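Local coordinates for sulfur carrier protein ThiS adenylyltransferase (Escherichia coli, PDB 1ZUD) that adenylates the C-terminal carboxyl group of the sulfur carrier protein ThiS with ATP, preparing it to receive sulfur for thiamine biosynthesis, at residues F6-R11 / N95-L100; D114-A119 / V140-P145. All blocks are in the same frame, centred on the assembly; numbering follows the deposited sequence.

Interaction 1: residues F6-R11 / N95-L100; sequences FMRYSR and NPDIQL
Asn95 carries this contact with both sides of its amide. Its ND2 donates to Tyr9 OH over 3.0 Å, nearly straight at 164°; the hydroxyl lies in the amide plane, and ND2 lies at the edge of the tyrosine ring, near its plane. Asn95 OD1 sits 3.4 Å above the centre of the Arg8 guanidinium, whose plane is 5° from that of the amide: the groups are stacked, not hydrogen-bonded. Arg8 gets there with CG anti to its backbone N (chi1 172°) and a bend at chi3. Its NH2 touches Pro96 CD and gives a 2.5 Å bond to a water that donates a hydrogen bond to Asp97 OD2, linking opposite charges that do not meet.

Asn95 OD1 also accepts from Asp97 N at 3.1 Å, an Asx turn within the type I turn Asn95–Ile98 that helps fix the amide's rotation. Ala48 O takes the second ND2 hydrogen, Leu94 O binds Arg8 NH1, and Arg4 salt-bridges Asp97. The end of helix 3-8 packs on the turn between helix 83-94 and strand 99-103, beside the second subunit. An amide suits this place: it donates and accepts while lying flat on a cation whose charge the carboxylate probably softens.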
ATOM      1  N   PHE C   6       4.312   7.772 -26.045  1.00 33.01           N
ATOM      2  CA  PHE C   6       2.963   7.229 -26.163  1.00 30.84           C
ATOM      3  C   PHE C   6       2.897   5.726 -25.792  1.00 28.68           C
ATOM      4  O   PHE C   6       2.025   5.275 -25.041  1.00 25.43           O
ATOM      5  CB  PHE C   6       2.431   7.481 -27.586  1.00 34.85           C
ATOM      6  CG  PHE C   6       0.985   7.234 -27.701  1.00 37.64           C
ATOM      7  CD1 PHE C   6       0.510   6.053 -28.235  1.00 43.72           C
ATOM      8  CD2 PHE C   6       0.087   8.123 -27.125  1.00 41.24           C
ATOM      9  CE1 PHE C   6      -0.866   5.752 -28.182  1.00 45.46           C
ATOM     10  CE2 PHE C   6      -1.278   7.837 -27.061  1.00 48.68           C
ATOM     11  CZ  PHE C   6      -1.759   6.657 -27.584  1.00 46.06           C
ATOM     12  N   MET C   7       3.868   4.952 -26.276  1.00 29.62           N
ATOM     13  CA  MET C   7       3.937   3.529 -25.990  1.00 27.89           C
ATOM     14  C   MET C   7       4.281   3.243 -24.532  1.00 19.74           C
ATOM     15  O   MET C   7       3.669   2.392 -23.847  1.00 22.57           O
ATOM     16  CB  MET C   7       5.025   2.875 -26.870  1.00 33.31           C
ATOM     17  CG  MET C   7       4.578   2.641 -28.316  1.00 47.61           C
ATOM     18  SD  MET C   7       3.197   1.458 -28.447  1.00 58.63           S
ATOM     19  CE  MET C   7       3.323   0.390 -26.843  1.00 27.47           C
ATOM     20  N   ARG C   8       5.255   3.976 -24.048  1.00 25.81           N
ATOM     21  CA  ARG C   8       5.729   3.787 -22.681  1.00 23.36           C
ATOM     22  C   ARG C   8       4.620   4.049 -21.670  1.00 24.65           C
ATOM     23  O   ARG C   8       4.433   3.276 -20.716  1.00 24.80           O
ATOM     24  CB  ARG C   8       6.918   4.733 -22.425  0.50 23.52           C
ATOM     25  CG  ARG C   8       7.385   4.775 -20.956  0.50 25.64           C
ATOM     26  CD  ARG C   8       8.471   5.850 -20.748  0.50 23.71           C
ATOM     27  NE  ARG C   8       9.763   5.414 -21.276  0.50 25.81           N
ATOM     28  CZ  ARG C   8      10.572   4.560 -20.650  0.50 26.11           C
ATOM     29  NH1 ARG C   8      10.224   4.053 -19.480  0.50 21.63           N
ATOM     30  NH2 ARG C   8      11.741   4.222 -21.185  0.50 24.78           N
ATOM     31  N   TYR C   9       3.867   5.133 -21.874  1.00 23.78           N
ATOM     32  CA  TYR C   9       2.783   5.481 -20.924  1.00 21.33           C
ATOM     33  C   TYR C   9       1.402   4.986 -21.315  1.00 21.13           C
ATOM     34  O   TYR C   9       0.381   5.360 -20.706  1.00 24.34           O
ATOM     35  CB  TYR C   9       2.727   6.999 -20.770  1.00 21.19           C
ATOM     36  CG  TYR C   9       4.087   7.543 -20.434  1.00 23.46           C
ATOM     37  CD1 TYR C   9       4.712   8.496 -21.254  1.00 21.78           C
ATOM     38  CD2 TYR C   9       4.737   7.126 -19.268  1.00 20.97           C
ATOM     39  CE1 TYR C   9       5.964   9.037 -20.910  1.00 23.41           C
ATOM     40  CE2 TYR C   9       5.971   7.656 -18.925  1.00 23.99           C
ATOM     41  CZ  TYR C   9       6.579   8.595 -19.737  1.00 22.94           C
ATOM     42  OH  TYR C   9       7.826   9.059 -19.399  1.00 22.28           O
ATOM     43  N   SER C  10       1.373   4.105 -22.301  1.00 23.57           N
ATOM     44  CA  SER C  10       0.098   3.634 -22.812  1.00 27.92           C
ATOM     45  C   SER C  10      -0.916   3.101 -21.815  1.00 26.71           C
ATOM     46  O   SER C  10      -2.097   3.444 -21.922  1.00 21.52           O
ATOM     47  CB  SER C  10       0.338   2.595 -23.928  1.00 29.46           C
ATOM     48  OG  SER C  10       1.019   1.474 -23.442  1.00 32.41           O
ATOM     49  N   ARG C  11      -0.488   2.332 -20.807  1.00 24.48           N
ATOM     50  CA  ARG C  11      -1.474   1.764 -19.927  1.00 24.11           C
ATOM     51  C   ARG C  11      -2.118   2.750 -18.973  1.00 30.40           C
ATOM     52  O   ARG C  11      -3.141   2.463 -18.396  1.00 31.19           O
ATOM     53  CB  ARG C  11      -0.910   0.557 -19.152  1.00 31.12           C
ATOM     54  CG  ARG C  11      -0.546  -0.655 -20.055  1.00 38.06           C
ATOM     55  CD  ARG C  11      -1.722  -1.144 -20.922  1.00 46.51           C
ATOM     56  NE  ARG C  11      -1.385  -2.333 -21.735  1.00 50.23           N
ATOM     57  CZ  ARG C  11      -0.703  -2.323 -22.882  1.00 52.19           C
ATOM     58  NH1 ARG C  11      -0.256  -1.185 -23.420  1.00 46.49           N
ATOM     59  NH2 ARG C  11      -0.446  -3.476 -23.498  1.00 57.27           N
ATOM     60  N   ASN C  95      13.801   4.742 -16.968  1.00 22.34           N
ATOM     61  CA  ASN C  95      13.236   5.743 -17.846  1.00 24.09           C
ATOM     62  C   ASN C  95      14.254   6.864 -18.169  1.00 24.00           C
ATOM     63  O   ASN C  95      14.351   7.875 -17.472  1.00 27.31           O
ATOM     64  CB  ASN C  95      11.951   6.326 -17.212  1.00 24.25           C
ATOM     65  CG  ASN C  95      11.153   7.206 -18.195  1.00 30.00           C
ATOM     66  OD1 ASN C  95      11.650   7.547 -19.259  1.00 29.10           O
ATOM     67  ND2 ASN C  95       9.913   7.585 -17.825  1.00 21.02           N
ATOM     68  N   PRO C  96      14.987   6.706 -19.285  1.00 25.90           N
ATOM     69  CA  PRO C  96      15.993   7.671 -19.740  1.00 24.71           C
ATOM     70  C   PRO C  96      15.412   8.898 -20.404  1.00 27.59           C
ATOM     71  O   PRO C  96      16.145   9.748 -20.851  1.00 28.39           O
ATOM     72  CB  PRO C  96      16.837   6.859 -20.737  1.00 30.28           C
ATOM     73  CG  PRO C  96      15.820   5.918 -21.360  1.00 29.03           C
ATOM     74  CD  PRO C  96      14.917   5.520 -20.170  1.00 25.18           C
ATOM     75  N   ASP C  97      14.092   8.999 -20.461  1.00 26.53           N
ATOM     76  CA  ASP C  97      13.448  10.119 -21.138  1.00 28.71           C
ATOM     77  C   ASP C  97      12.945  11.237 -20.236  1.00 31.99           C
ATOM     78  O   ASP C  97      12.359  12.212 -20.686  1.00 33.63           O
ATOM     79  CB  ASP C  97      12.296   9.583 -22.013  1.00 34.38           C
ATOM     80  CG  ASP C  97      12.814   8.655 -23.133  1.00 39.09           C
ATOM     81  OD1 ASP C  97      13.941   8.903 -23.587  1.00 39.31           O
ATOM     82  OD2 ASP C  97      12.125   7.712 -23.554  1.00 43.40           O
ATOM     83  N   ILE C  98      13.172  11.127 -18.950  1.00 29.11           N
ATOM     84  CA  ILE C  98      12.730  12.232 -18.098  1.00 26.71           C
ATOM     85  C   ILE C  98      13.966  12.867 -17.459  1.00 27.15           C
ATOM     86  O   ILE C  98      15.060  12.289 -17.541  1.00 29.50           O
ATOM     87  CB  ILE C  98      11.709  11.746 -17.031  0.50 25.39           C
ATOM     88  CG1 ILE C  98      12.254  10.521 -16.279  0.50 28.31           C
ATOM     89  CG2 ILE C  98      10.358  11.470 -17.720  0.50 24.52           C
ATOM     90  CD1 ILE C  98      11.365  10.087 -15.124  0.50 24.97           C
ATOM     91  N   GLN C  99      13.802  14.056 -16.865  1.00 22.81           N
ATOM     92  CA  GLN C  99      14.889  14.768 -16.196  1.00 26.83           C
ATOM     93  C   GLN C  99      15.113  14.267 -14.757  1.00 26.22           C
ATOM     94  O   GLN C  99      14.225  14.397 -13.888  1.00 30.07           O
ATOM     95  CB  GLN C  99      14.577  16.275 -16.199  1.00 26.97           C
ATOM     96  CG  GLN C  99      15.562  17.147 -15.431  1.00 35.31           C
ATOM     97  CD  GLN C  99      17.013  16.957 -15.865  1.00 45.62           C
ATOM     98  OE1 GLN C  99      17.325  16.952 -17.061  1.00 47.97           O
ATOM     99  NE2 GLN C  99      17.912  16.816 -14.889  1.00 48.51           N
ATOM    100  N   LEU C 100      16.277  13.690 -14.478  1.00 25.94           N
ATOM    101  CA  LEU C 100      16.516  13.192 -13.110  1.00 24.98           C
ATOM    102  C   LEU C 100      17.630  13.956 -12.428  1.00 24.38           C
ATOM    103  O   LEU C 100      18.767  13.834 -12.804  1.00 25.13           O
ATOM    104  CB  LEU C 100      16.813  11.678 -13.129  1.00 28.45           C
ATOM    105  CG  LEU C 100      15.661  10.769 -13.628  1.00 33.40           C
ATOM    106  CD1 LEU C 100      16.171   9.318 -13.821  1.00 30.56           C
ATOM    107  CD2 LEU C 100      14.473  10.788 -12.627  1.00 27.93           C
TER
HETATM  108  O   HOH W   1      12.755   5.014 -23.369  1.00 46.73           O

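Interaction 2: residues D114-A119 / V140-P145; sequences DAVARA and VALNTP. With NA (sodium ion), chain J.
The helix containing 114-118 and the one ending at Ala141 bring their C-terminal ends together, with the CA atoms of Ala117 and Leu142 6.1 Å apart, in the Rossmann-like nucleotide-binding domain of the ThiF family. The second helix closes in a Schellman motif, with Asn143 at positive phi as its C-prime residue; the chain then turns so that Thr144 faces the first helix.

A sodium ion lies between the two ends. Val116 O, Ala117 O and Ala119 O, carbonyls at the C-terminal end of the first helix, bind it together with Thr144 OG1 and two waters, making six ligands. Helix C-termini concentrate negative potential, which probably favours a cation here. Thr144 holds OG1 anti to its carbonyl carbon (chi1 -61°), aiming the hydroxyl at the ion, while CG2 lies 3.6 Å from Ala119 O. Because Thr144 OG1 spends its hydrogen on Leu142 O, the hydroxyl oxygen can face the sodium as a ligand. An alanine here would remove the hydroxyl and CG2, and would probably weaken sodium binding and loosen the loop against the helix.

Beside the ion the contact is apolar. Val116 points CG1 at both Leu142 CD2 and Thr144 CB, each 4.0 Å away, its branched chain filling the angle between them. Small Ala117 lets Leu142 come close, CB to CG at 4.1 Å. One of the metal waters spans the two sides, lying 2.5 Å from the sodium and donating to Leu142 O at 3.1 Å.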
ATOM      1  N   ASP C 114      14.731  26.716  -2.101  1.00 26.77           N
ATOM      2  CA  ASP C 114      14.808  26.818  -3.525  1.00 27.21           C
ATOM      3  C   ASP C 114      14.279  25.561  -4.201  1.00 26.67           C
ATOM      4  O   ASP C 114      13.628  25.654  -5.254  1.00 25.83           O
ATOM      5  CB  ASP C 114      16.258  27.100  -3.968  0.50 30.80           C
ATOM      6  CG  ASP C 114      16.369  27.363  -5.468  0.50 37.49           C
ATOM      7  OD1 ASP C 114      16.628  26.397  -6.229  0.50 39.41           O
ATOM      8  OD2 ASP C 114      16.176  28.529  -5.897  0.50 38.26           O
ATOM      9  N   ALA C 115      14.548  24.390  -3.610  1.00 21.01           N
ATOM     10  CA  ALA C 115      14.038  23.146  -4.212  1.00 23.83           C
ATOM     11  C   ALA C 115      12.494  23.071  -4.037  1.00 20.80           C
ATOM     12  O   ALA C 115      11.748  22.637  -4.931  1.00 20.21           O
ATOM     13  CB  ALA C 115      14.714  21.909  -3.524  1.00 19.45           C
ATOM     14  N   VAL C 116      12.008  23.502  -2.892  1.00 20.48           N
ATOM     15  CA  VAL C 116      10.567  23.481  -2.702  1.00 19.94           C
ATOM     16  C   VAL C 116       9.909  24.437  -3.681  1.00 21.54           C
ATOM     17  O   VAL C 116       8.889  24.124  -4.279  1.00 21.54           O
ATOM     18  CB  VAL C 116      10.224  23.851  -1.235  1.00 19.74           C
ATOM     19  CG1 VAL C 116       8.694  24.074  -1.033  1.00 18.77           C
ATOM     20  CG2 VAL C 116      10.672  22.707  -0.368  1.00 17.73           C
ATOM     21  N   ALA C 117      10.493  25.611  -3.881  1.00 21.85           N
ATOM     22  CA  ALA C 117       9.854  26.587  -4.786  1.00 20.32           C
ATOM     23  C   ALA C 117       9.735  26.050  -6.215  1.00 21.81           C
ATOM     24  O   ALA C 117       8.705  26.177  -6.845  1.00 23.53           O
ATOM     25  CB  ALA C 117      10.631  27.898  -4.781  1.00 23.27           C
ATOM     26  N   ARG C 118      10.788  25.406  -6.696  1.00 22.54           N
ATOM     27  CA  ARG C 118      10.795  24.830  -8.048  1.00 21.11           C
ATOM     28  C   ARG C 118       9.871  23.628  -8.232  1.00 23.46           C
ATOM     29  O   ARG C 118       9.368  23.420  -9.319  1.00 24.96           O
ATOM     30  CB  ARG C 118      12.212  24.391  -8.396  1.00 20.02           C
ATOM     31  CG  ARG C 118      13.166  25.578  -8.586  1.00 28.41           C
ATOM     32  CD  ARG C 118      14.644  25.143  -8.784  1.00 31.11           C
ATOM     33  NE  ARG C 118      15.540  26.289  -8.979  1.00 30.56           N
ATOM     34  CZ  ARG C 118      15.667  26.962 -10.121  1.00 33.93           C
ATOM     35  NH1 ARG C 118      14.966  26.607 -11.200  1.00 33.85           N
ATOM     36  NH2 ARG C 118      16.478  28.013 -10.171  1.00 33.80           N
ATOM     37  N   ALA C 119       9.616  22.860  -7.174  1.00 21.28           N
ATOM     38  CA  ALA C 119       8.748  21.666  -7.302  1.00 23.20           C
ATOM     39  C   ALA C 119       7.252  22.009  -7.356  1.00 27.78           C
ATOM     40  O   ALA C 119       6.803  22.997  -6.745  1.00 23.71           O
ATOM     41  CB  ALA C 119       8.985  20.701  -6.107  1.00 20.62           C
ATOM     42  N   VAL C 140       4.452  25.415   3.273  1.00 19.80           N
ATOM     43  CA  VAL C 140       3.356  26.371   3.518  1.00 26.86           C
ATOM     44  C   VAL C 140       3.753  27.798   3.049  1.00 25.57           C
ATOM     45  O   VAL C 140       2.975  28.472   2.366  1.00 26.39           O
ATOM     46  CB  VAL C 140       2.979  26.402   5.006  1.00 24.91           C
ATOM     47  CG1 VAL C 140       1.966  27.544   5.292  1.00 26.77           C
ATOM     48  CG2 VAL C 140       2.375  25.027   5.417  1.00 19.94           C
ATOM     49  N   ALA C 141       4.989  28.210   3.353  1.00 27.54           N
ATOM     50  CA  ALA C 141       5.449  29.561   2.980  1.00 29.16           C
ATOM     51  C   ALA C 141       5.528  29.730   1.475  1.00 27.90           C
ATOM     52  O   ALA C 141       5.365  30.839   0.953  1.00 23.80           O
ATOM     53  CB  ALA C 141       6.859  29.881   3.628  1.00 26.21           C
ATOM     54  N   LEU C 142       5.782  28.635   0.761  1.00 25.25           N
ATOM     55  CA  LEU C 142       5.911  28.728  -0.686  1.00 23.68           C
ATOM     56  C   LEU C 142       4.683  28.173  -1.355  1.00 27.82           C
ATOM     57  O   LEU C 142       4.682  27.936  -2.566  1.00 25.23           O
ATOM     58  CB  LEU C 142       7.177  27.980  -1.150  1.00 30.10           C
ATOM     59  CG  LEU C 142       8.551  28.671  -1.387  1.00 38.26           C
ATOM     60  CD1 LEU C 142       8.552  30.165  -1.041  1.00 31.77           C
ATOM     61  CD2 LEU C 142       9.638  27.941  -0.629  1.00 28.80           C
ATOM     62  N   ASN C 143       3.624  27.938  -0.577  1.00 27.06           N
ATOM     63  CA  ASN C 143       2.373  27.477  -1.192  1.00 25.68           C
ATOM     64  C   ASN C 143       2.517  26.238  -2.108  1.00 29.60           C
ATOM     65  O   ASN C 143       1.940  26.195  -3.199  1.00 24.35           O
ATOM     66  CB  ASN C 143       1.846  28.627  -2.019  1.00 36.06           C
ATOM     67  CG  ASN C 143       0.435  28.936  -1.703  1.00 43.37           C
ATOM     68  OD1 ASN C 143       0.034  28.879  -0.536  1.00 38.48           O
ATOM     69  ND2 ASN C 143      -0.346  29.251  -2.731  1.00 51.64           N
ATOM     70  N   THR C 144       3.280  25.236  -1.669  1.00 22.29           N
ATOM     71  CA  THR C 144       3.526  24.040  -2.497  1.00 24.18           C
ATOM     72  C   THR C 144       2.933  22.839  -1.750  1.00 23.24           C
ATOM     73  O   THR C 144       3.185  22.675  -0.563  1.00 23.00           O
ATOM     74  CB  THR C 144       5.068  23.856  -2.688  1.00 20.65           C
ATOM     75  OG1 THR C 144       5.587  25.018  -3.377  1.00 26.02           O
ATOM     76  CG2 THR C 144       5.415  22.560  -3.466  1.00 20.77           C
ATOM     77  N   PRO C 145       2.094  22.031  -2.432  1.00 20.21           N
ATOM     78  CA  PRO C 145       1.471  20.853  -1.842  1.00 21.88           C
ATOM     79  C   PRO C 145       2.532  19.938  -1.251  1.00 22.41           C
ATOM     80  O   PRO C 145       3.626  19.777  -1.819  1.00 22.53           O
ATOM     81  CB  PRO C 145       0.753  20.181  -3.032  1.00 18.65           C
ATOM     82  CG  PRO C 145       0.599  21.241  -4.042  1.00 27.67           C
ATOM     83  CD  PRO C 145       1.715  22.223  -3.855  1.00 21.57           C
TER
HETATM   84 NA    NA J 702       6.914  25.004  -5.406  1.00 24.31          NA
HETATM   85  O   HOH W   2       6.620  27.456  -4.879  1.00 33.68           O
HETATM   86  O   HOH W   3       5.098  25.498  -6.916  1.00 44.15           O

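How the interactions relate
From the N terminus, the chain passes through the helical lead-in of 6-11, builds the first two strands, 30-34 and 54-58, and runs down helix 83-94 before interaction 1 closes this long loop at the turn into edge strand 99-103. That strand leads into helix 109-118, at whose end interaction 2 opens; strand 121-124 and helix 129-141 follow, and 140-145 closes the shorter loop just before strand 146-152. The loops are in series, neither nested nor crossed, and the contacts do not touch: their centres are about 25 Å apart and their nearest atoms about 10 Å. Interaction 1 ties the end of helix 3-8 to the turn before this chain's edge strand; interaction 2 joins two successive helix ends.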